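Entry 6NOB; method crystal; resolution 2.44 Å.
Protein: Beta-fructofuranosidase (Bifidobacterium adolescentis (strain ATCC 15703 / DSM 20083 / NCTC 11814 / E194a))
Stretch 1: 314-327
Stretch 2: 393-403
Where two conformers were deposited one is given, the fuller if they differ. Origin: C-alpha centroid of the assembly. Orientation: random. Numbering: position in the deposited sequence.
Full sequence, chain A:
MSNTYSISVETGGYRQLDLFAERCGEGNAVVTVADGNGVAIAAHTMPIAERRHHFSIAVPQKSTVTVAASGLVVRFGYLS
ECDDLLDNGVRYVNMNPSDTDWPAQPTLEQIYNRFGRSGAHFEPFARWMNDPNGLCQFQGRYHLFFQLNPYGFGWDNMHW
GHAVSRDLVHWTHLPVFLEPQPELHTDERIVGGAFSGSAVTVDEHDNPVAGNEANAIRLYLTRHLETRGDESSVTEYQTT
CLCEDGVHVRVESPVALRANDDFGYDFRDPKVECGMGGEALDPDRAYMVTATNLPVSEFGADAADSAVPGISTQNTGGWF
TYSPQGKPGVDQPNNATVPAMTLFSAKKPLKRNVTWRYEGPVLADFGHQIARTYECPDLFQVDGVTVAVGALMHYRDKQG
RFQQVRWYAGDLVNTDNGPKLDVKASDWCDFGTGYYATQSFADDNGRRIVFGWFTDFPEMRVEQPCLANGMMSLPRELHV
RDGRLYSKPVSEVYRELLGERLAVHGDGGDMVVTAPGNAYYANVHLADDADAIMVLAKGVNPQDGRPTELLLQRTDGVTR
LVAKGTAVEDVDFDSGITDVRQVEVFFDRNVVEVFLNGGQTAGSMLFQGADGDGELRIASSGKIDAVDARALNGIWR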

ATOM      1  N   GLN A 314     -20.565  12.037 -10.034  1.00 46.73           N
ATOM      2  CA  GLN A 314     -20.069  13.184  -9.281  1.00 46.66           C
ATOM      3  C   GLN A 314     -18.720  13.631  -9.833  1.00 45.58           C
ATOM      4  O   GLN A 314     -17.805  12.821 -10.011  1.00 41.37           O
ATOM      5  CB  GLN A 314     -19.952  12.869  -7.791  1.00 45.28           C
ATOM      6  CG  GLN A 314     -19.954  14.139  -6.935  1.00 55.15           C
ATOM      7  CD  GLN A 314     -19.432  13.929  -5.525  1.00 65.92           C
ATOM      8  OE1 GLN A 314     -19.752  12.936  -4.869  1.00 67.84           O
ATOM      9  NE2 GLN A 314     -18.621  14.870  -5.052  1.00 68.35           N
ATOM     10  N   ASN A 315     -18.605  14.925 -10.108  1.00 48.09           N
ATOM     11  CA  ASN A 315     -17.428  15.505 -10.744  1.00 48.64           C
ATOM     12  C   ASN A 315     -16.770  16.449  -9.747  1.00 47.34           C
ATOM     13  O   ASN A 315     -17.314  17.518  -9.449  1.00 48.77           O
ATOM     14  CB  ASN A 315     -17.816  16.235 -12.028  1.00 50.43           C
ATOM     15  CG  ASN A 315     -16.620  16.598 -12.883  1.00 50.80           C
ATOM     16  OD1 ASN A 315     -15.544  16.908 -12.374  1.00 49.19           O
ATOM     17  ND2 ASN A 315     -16.805  16.556 -14.197  1.00 52.18           N
ATOM     18  N   THR A 316     -15.601  16.063  -9.241  1.00 47.62           N
ATOM     19  CA  THR A 316     -14.883  16.890  -8.282  1.00 46.75           C
ATOM     20  C   THR A 316     -14.150  18.059  -8.936  1.00 49.99           C
ATOM     21  O   THR A 316     -13.390  18.751  -8.251  1.00 50.16           O
ATOM     22  CB  THR A 316     -13.910  16.034  -7.462  1.00 44.39           C
ATOM     23  OG1 THR A 316     -13.041  15.311  -8.335  1.00 42.38           O
ATOM     24  CG2 THR A 316     -14.678  15.051  -6.589  1.00 43.57           C
ATOM     25  N   GLY A 317     -14.377  18.300 -10.227  1.00 48.50           N
ATOM     26  CA  GLY A 317     -13.958  19.537 -10.860  1.00 42.97           C
ATOM     27  C   GLY A 317     -12.466  19.752 -10.969  1.00 45.80           C
ATOM     28  O   GLY A 317     -12.013  20.901 -10.969  1.00 43.85           O
ATOM     29  N   GLY A 318     -11.689  18.685 -11.075  1.00 45.91           N
ATOM     30  CA  GLY A 318     -10.248  18.782 -11.200  1.00 44.43           C
ATOM     31  C   GLY A 318      -9.785  18.847 -12.639  1.00 49.57           C
ATOM     32  O   GLY A 318     -10.499  19.324 -13.527  1.00 53.02           O
ATOM     33  N   TRP A 319      -8.570  18.353 -12.877  1.00 48.35           N
ATOM     34  CA  TRP A 319      -7.975  18.418 -14.205  1.00 48.12           C
ATOM     35  C   TRP A 319      -7.055  17.226 -14.424  1.00 47.07           C
ATOM     36  O   TRP A 319      -6.665  16.530 -13.482  1.00 50.26           O
ATOM     37  CB  TRP A 319      -7.205  19.729 -14.416  1.00 49.25           C
ATOM     38  CG  TRP A 319      -6.006  19.908 -13.519  1.00 52.21           C
ATOM     39  CD1 TRP A 319      -4.719  19.538 -13.787  1.00 49.14           C
ATOM     40  CD2 TRP A 319      -5.983  20.528 -12.224  1.00 49.63           C
ATOM     41  NE1 TRP A 319      -3.899  19.878 -12.737  1.00 47.91           N
ATOM     42  CE2 TRP A 319      -4.649  20.488 -11.766  1.00 48.16           C
ATOM     43  CE3 TRP A 319      -6.960  21.104 -11.407  1.00 44.44           C
ATOM     44  CZ2 TRP A 319      -4.268  21.004 -10.529  1.00 46.68           C
ATOM     45  CZ3 TRP A 319      -6.579  21.617 -10.177  1.00 47.88           C
ATOM     46  CH2 TRP A 319      -5.244  21.563  -9.751  1.00 49.97           C
ATOM     47  N   PHE A 320      -6.713  17.004 -15.692  1.00 49.98           N
ATOM     48  CA  PHE A 320      -5.857  15.899 -16.098  1.00 45.66           C
ATOM     49  C   PHE A 320      -4.400  16.345 -16.156  1.00 43.75           C
ATOM     50  O   PHE A 320      -4.090  17.423 -16.670  1.00 49.81           O
ATOM     51  CB  PHE A 320      -6.297  15.368 -17.465  1.00 46.61           C
ATOM     52  CG  PHE A 320      -5.323  14.407 -18.092  1.00 43.20           C
ATOM     53  CD1 PHE A 320      -5.374  13.058 -17.789  1.00 34.60           C
ATOM     54  CD2 PHE A 320      -4.368  14.851 -18.996  1.00 42.68           C
ATOM     55  CE1 PHE A 320      -4.484  12.169 -18.366  1.00 39.71           C
ATOM     56  CE2 PHE A 320      -3.474  13.970 -19.573  1.00 42.33           C
ATOM     57  CZ  PHE A 320      -3.533  12.626 -19.259  1.00 40.76           C
ATOM     58  N   THR A 321      -3.509  15.498 -15.640  1.00 42.81           N
ATOM     59  CA  THR A 321      -2.072  15.748 -15.653  1.00 44.89           C
ATOM     60  C   THR A 321      -1.357  14.463 -15.260  1.00 43.11           C
ATOM     61  O   THR A 321      -1.840  13.736 -14.392  1.00 44.10           O
ATOM     62  CB  THR A 321      -1.694  16.883 -14.690  1.00 48.52           C
ATOM     63  OG1 THR A 321      -0.274  16.908 -14.506  1.00 50.62           O
ATOM     64  CG2 THR A 321      -2.384  16.706 -13.338  1.00 48.49           C
ATOM     65  N   TYR A 322      -0.216  14.177 -15.897  1.00 43.58           N
ATOM     66  CA  TYR A 322       0.452  12.944 -15.505  0.54 44.67           C
ATOM     67  C   TYR A 322       1.498  13.147 -14.410  1.00 44.26           C
ATOM     68  O   TYR A 322       2.149  12.174 -14.018  1.00 47.16           O
ATOM     69  CB  TYR A 322       1.064  12.212 -16.711  0.54 43.38           C
ATOM     70  CG  TYR A 322       1.702  13.035 -17.806  0.54 41.76           C
ATOM     71  CD1 TYR A 322       3.001  13.506 -17.683  0.54 42.80           C
ATOM     72  CD2 TYR A 322       1.028  13.272 -18.997  0.54 43.92           C
ATOM     73  CE1 TYR A 322       3.596  14.230 -18.697  0.54 43.75           C
ATOM     74  CE2 TYR A 322       1.612  13.996 -20.016  0.54 43.51           C
ATOM     75  CZ  TYR A 322       2.897  14.473 -19.862  0.54 46.44           C
ATOM     76  OH  TYR A 322       3.485  15.195 -20.876  0.54 50.10           O
ATOM     77  N   SER A 323       1.604  14.343 -13.843  1.00 43.77           N
ATOM     78  CA  SER A 323       2.555  14.571 -12.768  1.00 48.61           C
ATOM     79  C   SER A 323       1.859  15.154 -11.546  1.00 48.27           C
ATOM     80  O   SER A 323       0.910  15.932 -11.680  1.00 44.16           O
ATOM     81  CB  SER A 323       3.678  15.520 -13.212  1.00 51.21           C
ATOM     82  OG  SER A 323       3.257  16.868 -13.142  1.00 55.16           O
ATOM     83  N   PRO A 324       2.326  14.800 -10.343  1.00 48.38           N
ATOM     84  CA  PRO A 324       1.681  15.308  -9.117  1.00 44.06           C
ATOM     85  C   PRO A 324       1.654  16.818  -9.017  1.00 49.24           C
ATOM     86  O   PRO A 324       0.780  17.362  -8.330  1.00 47.88           O
ATOM     87  CB  PRO A 324       2.533  14.697  -7.994  1.00 42.40           C
ATOM     88  CG  PRO A 324       3.202  13.516  -8.615  1.00 43.75           C
ATOM     89  CD  PRO A 324       3.440  13.884 -10.048  1.00 44.37           C
ATOM     90  N   GLN A 325       2.579  17.514  -9.670  1.00 49.65           N
ATOM     91  CA  GLN A 325       2.642  18.966  -9.623  1.00 49.87           C
ATOM     92  C   GLN A 325       2.099  19.620 -10.885  1.00 51.13           C
ATOM     93  O   GLN A 325       2.120  20.851 -10.986  1.00 46.26           O
ATOM     94  CB  GLN A 325       4.086  19.413  -9.386  1.00 51.28           C
ATOM     95  CG  GLN A 325       4.638  18.997  -8.037  1.00 52.34           C
ATOM     96  CD  GLN A 325       4.094  19.853  -6.915  1.00 57.45           C
ATOM     97  OE1 GLN A 325       3.673  20.988  -7.136  1.00 64.29           O
ATOM     98  NE2 GLN A 325       4.099  19.315  -5.703  1.00 53.75           N
ATOM     99  N   GLY A 326       1.608  18.828 -11.835  1.00 53.61           N
ATOM    100  CA  GLY A 326       1.196  19.387 -13.112  1.00 50.73           C
ATOM    101  C   GLY A 326       0.032  20.347 -12.957  1.00 52.82           C
ATOM    102  O   GLY A 326      -0.931  20.083 -12.232  1.00 51.16           O
ATOM    103  N   LYS A 327       0.129  21.478 -13.644  1.00 54.75           N
ATOM    104  CA  LYS A 327      -0.893  22.509 -13.613  1.00 59.87           C
ATOM    105  C   LYS A 327      -1.945  22.256 -14.686  1.00 56.50           C
ATOM    106  O   LYS A 327      -1.698  21.529 -15.655  1.00 53.22           O
ATOM    107  CB  LYS A 327      -0.245  23.882 -13.789  1.00 62.16           C
ATOM    108  CG  LYS A 327       0.821  24.176 -12.737  1.00 73.02           C
ATOM    109  CD  LYS A 327       1.564  25.478 -13.009  1.00 88.13           C
ATOM    110  CE  LYS A 327       3.056  25.239 -13.217  1.00 98.19           C
ATOM    111  NZ  LYS A 327       3.721  24.757 -11.971  1.00100.61           N
TER
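Stretch 2, residues 393-403: MHYRDKQGRFQ

Stretch 2 runs antiparallel to stretch 1 and joins it through a short two-stranded pairing, Tyr395-Arg396 against Trp319-Phe320, burying 824 Å² in all. Trp319 and Arg396 form the hydrogen-bonded pair: Trp319 N donates to Arg396 O (2.9 Å) and Arg396 N to Trp319 O (3.1 Å), so both peptide groups of this pair are satisfied. Phe320 faces Tyr395 as the non-hydrogen-bonded pair, with CA atoms 4.8 Å apart. Beyond it, Thr321 N reaches His394 O at 3.2 Å, although His394 has left the extended conformation (phi/psi 58/40). Its own amide turns back to Gln403, His394 N lying 3.0 Å from Gln403 OE1.

On the other side of the strand pair the chain closes in a type I turn from Asp397 to Gly400, in which Gly400 N donates to Asp397 O (2.9 Å). Lys398 N, at the start of this turn, donates to Thr316 O over 3.3 Å. Here the backbones come very close, Gly318 CA lying 3.0 Å from Arg396 O; a CB on Gly318 would clash with that oxygen. The hydroxyl of Tyr395 gathers the loop before the strand: Tyr395 OH accepts from Gly318 N (2.8 Å) and shares a hydrogen bond with Thr316 OG1 at 2.5 Å.

Arg396 has the largest area covered by the opposite stretch, and its guanidinium is richly supplied with acceptors. Within stretch 2, Arg396 NE and Arg396 NH2 each lie 2.9 Å from Gly400 O, to which both donate. Across the contact, Arg396 NH1 donates to Gly326 O at 3.0 Å and also to a water, 3.1 Å from NH1, that in turn donates to Gln325 OE1 (2.9 Å). Gly326 O serves a second donor, Trp319 NE1, at 3.0 Å, and so ties the indole to the arginine. The Trp319 six-membered ring receives Arg396 CB over its face, 4.1 Å from the centroid. Pro324 O lies over the guanidinium on the face opposite Trp319 CZ2, but its 3.3 Å approach to Arg396 NH1 has a poor angle for a hydrogen bond.

The type I turn Ser323-Gly326, held by Gly326 N to Ser323 O (3.0 Å), rests on Phe402. Pro324 CA sits over the Phe402 ring, 3.6 Å from its centroid, and Pro324 CG packs 3.6 Å from Phe402 CE2. Ser323 O also accepts from Thr321 OG1 at 3.2 Å. Nearby, Tyr322 CB lies almost squarely above the His394 imidazole, 3.7 Å from its centroid.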

ATOM      1  N   MET A 393      -6.093   7.549 -11.949  1.00 35.80           N
ATOM      2  CA  MET A 393      -4.763   7.878 -12.443  1.00 35.68           C
ATOM      3  C   MET A 393      -4.756   9.216 -13.169  1.00 37.90           C
ATOM      4  O   MET A 393      -5.697   9.558 -13.890  1.00 36.84           O
ATOM      5  CB  MET A 393      -4.262   6.792 -13.392  1.00 35.63           C
ATOM      6  CG  MET A 393      -3.571   5.627 -12.721  1.00 47.65           C
ATOM      7  SD  MET A 393      -2.281   4.945 -13.784  1.00 50.11           S
ATOM      8  CE  MET A 393      -0.983   6.157 -13.564  1.00 50.90           C
ATOM      9  N   HIS A 394      -3.671   9.967 -12.978  1.00 41.52           N
ATOM     10  CA  HIS A 394      -3.398  11.178 -13.752  1.00 43.27           C
ATOM     11  C   HIS A 394      -4.522  12.200 -13.612  1.00 48.87           C
ATOM     12  O   HIS A 394      -4.913  12.861 -14.577  1.00 48.14           O
ATOM     13  CB  HIS A 394      -3.147  10.844 -15.223  1.00 41.22           C
ATOM     14  CG  HIS A 394      -1.929  10.004 -15.449  1.00 41.74           C
ATOM     15  ND1 HIS A 394      -1.654   9.403 -16.660  1.00 41.74           N
ATOM     16  CD2 HIS A 394      -0.913   9.665 -14.622  1.00 42.50           C
ATOM     17  CE1 HIS A 394      -0.522   8.729 -16.566  1.00 43.49           C
ATOM     18  NE2 HIS A 394      -0.052   8.873 -15.339  1.00 43.17           N
ATOM     19  N   TYR A 395      -5.048  12.331 -12.398  1.00 46.22           N
ATOM     20  CA  TYR A 395      -6.117  13.279 -12.126  1.00 41.76           C
ATOM     21  C   TYR A 395      -5.852  13.963 -10.796  1.00 45.51           C
ATOM     22  O   TYR A 395      -5.609  13.295  -9.787  1.00 48.75           O
ATOM     23  CB  TYR A 395      -7.486  12.588 -12.097  1.00 38.07           C
ATOM     24  CG  TYR A 395      -8.608  13.490 -11.629  1.00 41.32           C
ATOM     25  CD1 TYR A 395      -9.165  14.440 -12.480  1.00 39.88           C
ATOM     26  CD2 TYR A 395      -9.108  13.395 -10.333  1.00 35.36           C
ATOM     27  CE1 TYR A 395     -10.189  15.269 -12.055  1.00 41.40           C
ATOM     28  CE2 TYR A 395     -10.132  14.221  -9.896  1.00 38.86           C
ATOM     29  CZ  TYR A 395     -10.669  15.156 -10.761  1.00 43.21           C
ATOM     30  OH  TYR A 395     -11.686  15.981 -10.332  1.00 41.65           O
ATOM     31  N   ARG A 396      -5.892  15.290 -10.804  1.00 42.16           N
ATOM     32  CA  ARG A 396      -5.905  16.087  -9.589  1.00 44.52           C
ATOM     33  C   ARG A 396      -7.304  16.649  -9.404  1.00 45.92           C
ATOM     34  O   ARG A 396      -7.938  17.066 -10.375  1.00 54.78           O
ATOM     35  CB  ARG A 396      -4.884  17.226  -9.655  1.00 45.13           C
ATOM     36  CG  ARG A 396      -3.441  16.768  -9.779  1.00 41.87           C
ATOM     37  CD  ARG A 396      -2.486  17.950  -9.837  1.00 35.51           C
ATOM     38  NE  ARG A 396      -2.376  18.628  -8.550  1.00 40.34           N
ATOM     39  CZ  ARG A 396      -1.550  19.640  -8.305  1.00 45.71           C
ATOM     40  NH1 ARG A 396      -0.756  20.101  -9.263  1.00 45.67           N
ATOM     41  NH2 ARG A 396      -1.520  20.194  -7.102  1.00 44.77           N
ATOM     42  N   ASP A 397      -7.795  16.645  -8.168  1.00 39.49           N
ATOM     43  CA  ASP A 397      -9.115  17.206  -7.925  1.00 47.49           C
ATOM     44  C   ASP A 397      -9.037  18.733  -7.920  1.00 47.40           C
ATOM     45  O   ASP A 397      -7.964  19.326  -8.066  1.00 49.07           O
ATOM     46  CB  ASP A 397      -9.716  16.651  -6.630  1.00 47.85           C
ATOM     47  CG  ASP A 397      -8.847  16.899  -5.403  1.00 49.70           C
ATOM     48  OD1 ASP A 397      -7.971  17.790  -5.429  1.00 49.28           O
ATOM     49  OD2 ASP A 397      -9.057  16.191  -4.392  1.00 51.51           O
ATOM     50  N   LYS A 398     -10.199  19.378  -7.768  1.00 46.77           N
ATOM     51  CA  LYS A 398     -10.249  20.837  -7.719  1.00 47.37           C
ATOM     52  C   LYS A 398      -9.312  21.394  -6.656  1.00 50.58           C
ATOM     53  O   LYS A 398      -8.725  22.467  -6.841  1.00 54.69           O
ATOM     54  CB  LYS A 398     -11.685  21.297  -7.450  1.00 53.33           C
ATOM     55  CG  LYS A 398     -11.851  22.797  -7.284  1.00 61.35           C
ATOM     56  CD  LYS A 398     -13.170  23.133  -6.604  1.00 66.61           C
ATOM     57  N   GLN A 399      -9.146  20.671  -5.550  1.00 46.04           N
ATOM     58  CA  GLN A 399      -8.303  21.110  -4.450  1.00 47.28           C
ATOM     59  C   GLN A 399      -6.818  20.883  -4.701  1.00 45.65           C
ATOM     60  O   GLN A 399      -5.996  21.381  -3.922  1.00 43.16           O
ATOM     61  CB  GLN A 399      -8.713  20.392  -3.163  1.00 47.58           C
ATOM     62  CG  GLN A 399     -10.112  20.724  -2.669  1.00 46.22           C
ATOM     63  CD  GLN A 399     -11.193  19.965  -3.414  1.00 46.40           C
ATOM     64  OE1 GLN A 399     -10.914  19.007  -4.134  1.00 44.99           O
ATOM     65  NE2 GLN A 399     -12.438  20.394  -3.244  1.00 45.17           N
ATOM     66  N   GLY A 400      -6.455  20.144  -5.748  1.00 41.80           N
ATOM     67  CA  GLY A 400      -5.066  19.903  -6.078  1.00 38.78           C
ATOM     68  C   GLY A 400      -4.522  18.554  -5.662  1.00 44.95           C
ATOM     69  O   GLY A 400      -3.322  18.310  -5.844  1.00 49.57           O
ATOM     70  N   ARG A 401      -5.359  17.670  -5.121  1.00 46.84           N
ATOM     71  CA  ARG A 401      -4.894  16.377  -4.634  1.00 45.57           C
ATOM     72  C   ARG A 401      -4.766  15.391  -5.793  1.00 43.53           C
ATOM     73  O   ARG A 401      -5.721  15.169  -6.544  1.00 44.35           O
ATOM     74  CB  ARG A 401      -5.845  15.842  -3.563  1.00 46.31           C
ATOM     75  CG  ARG A 401      -5.878  16.697  -2.293  1.00 47.52           C
ATOM     76  CD  ARG A 401      -6.989  16.285  -1.329  1.00 43.27           C
ATOM     77  NE  ARG A 401      -8.324  16.581  -1.841  1.00 41.98           N
ATOM     78  CZ  ARG A 401      -9.392  16.784  -1.074  1.00 47.43           C
ATOM     79  NH1 ARG A 401      -9.290  16.721   0.248  1.00 44.47           N
ATOM     80  NH2 ARG A 401     -10.567  17.046  -1.629  1.00 48.64           N
ATOM     81  N   PHE A 402      -3.582  14.795  -5.923  1.00 40.26           N
ATOM     82  CA  PHE A 402      -3.223  13.984  -7.080  1.00 40.04           C
ATOM     83  C   PHE A 402      -3.549  12.515  -6.830  1.00 41.39           C
ATOM     84  O   PHE A 402      -3.154  11.952  -5.804  1.00 40.24           O
ATOM     85  CB  PHE A 402      -1.732  14.157  -7.381  1.00 39.79           C
ATOM     86  CG  PHE A 402      -1.253  13.427  -8.608  1.00 43.78           C
ATOM     87  CD1 PHE A 402      -1.750  13.742  -9.863  1.00 40.87           C
ATOM     88  CD2 PHE A 402      -0.268  12.455  -8.508  1.00 40.01           C
ATOM     89  CE1 PHE A 402      -1.289  13.083 -10.995  1.00 41.60           C
ATOM     90  CE2 PHE A 402       0.198  11.795  -9.634  1.00 39.83           C
ATOM     91  CZ  PHE A 402      -0.315  12.108 -10.878  1.00 41.63           C
ATOM     92  N   GLN A 403      -4.270  11.905  -7.771  1.00 43.47           N
ATOM     93  CA  GLN A 403      -4.581  10.472  -7.768  1.00 43.40           C
ATOM     94  C   GLN A 403      -5.193  10.035  -6.434  1.00 45.11           C
ATOM     95  O   GLN A 403      -4.690   9.157  -5.729  1.00 38.11           O
ATOM     96  CB  GLN A 403      -3.340   9.645  -8.124  1.00 38.78           C
ATOM     97  CG  GLN A 403      -2.762  10.001  -9.498  1.00 43.69           C
ATOM     98  CD  GLN A 403      -1.777   8.973 -10.042  1.00 46.45           C
ATOM     99  OE1 GLN A 403      -1.481   8.962 -11.240  1.00 46.48           O
ATOM    100  NE2 GLN A 403      -1.264   8.109  -9.171  1.00 39.88           N
TER
HETATM  101  O   HOH W   1       1.172  22.130  -8.025  1.00 51.39           O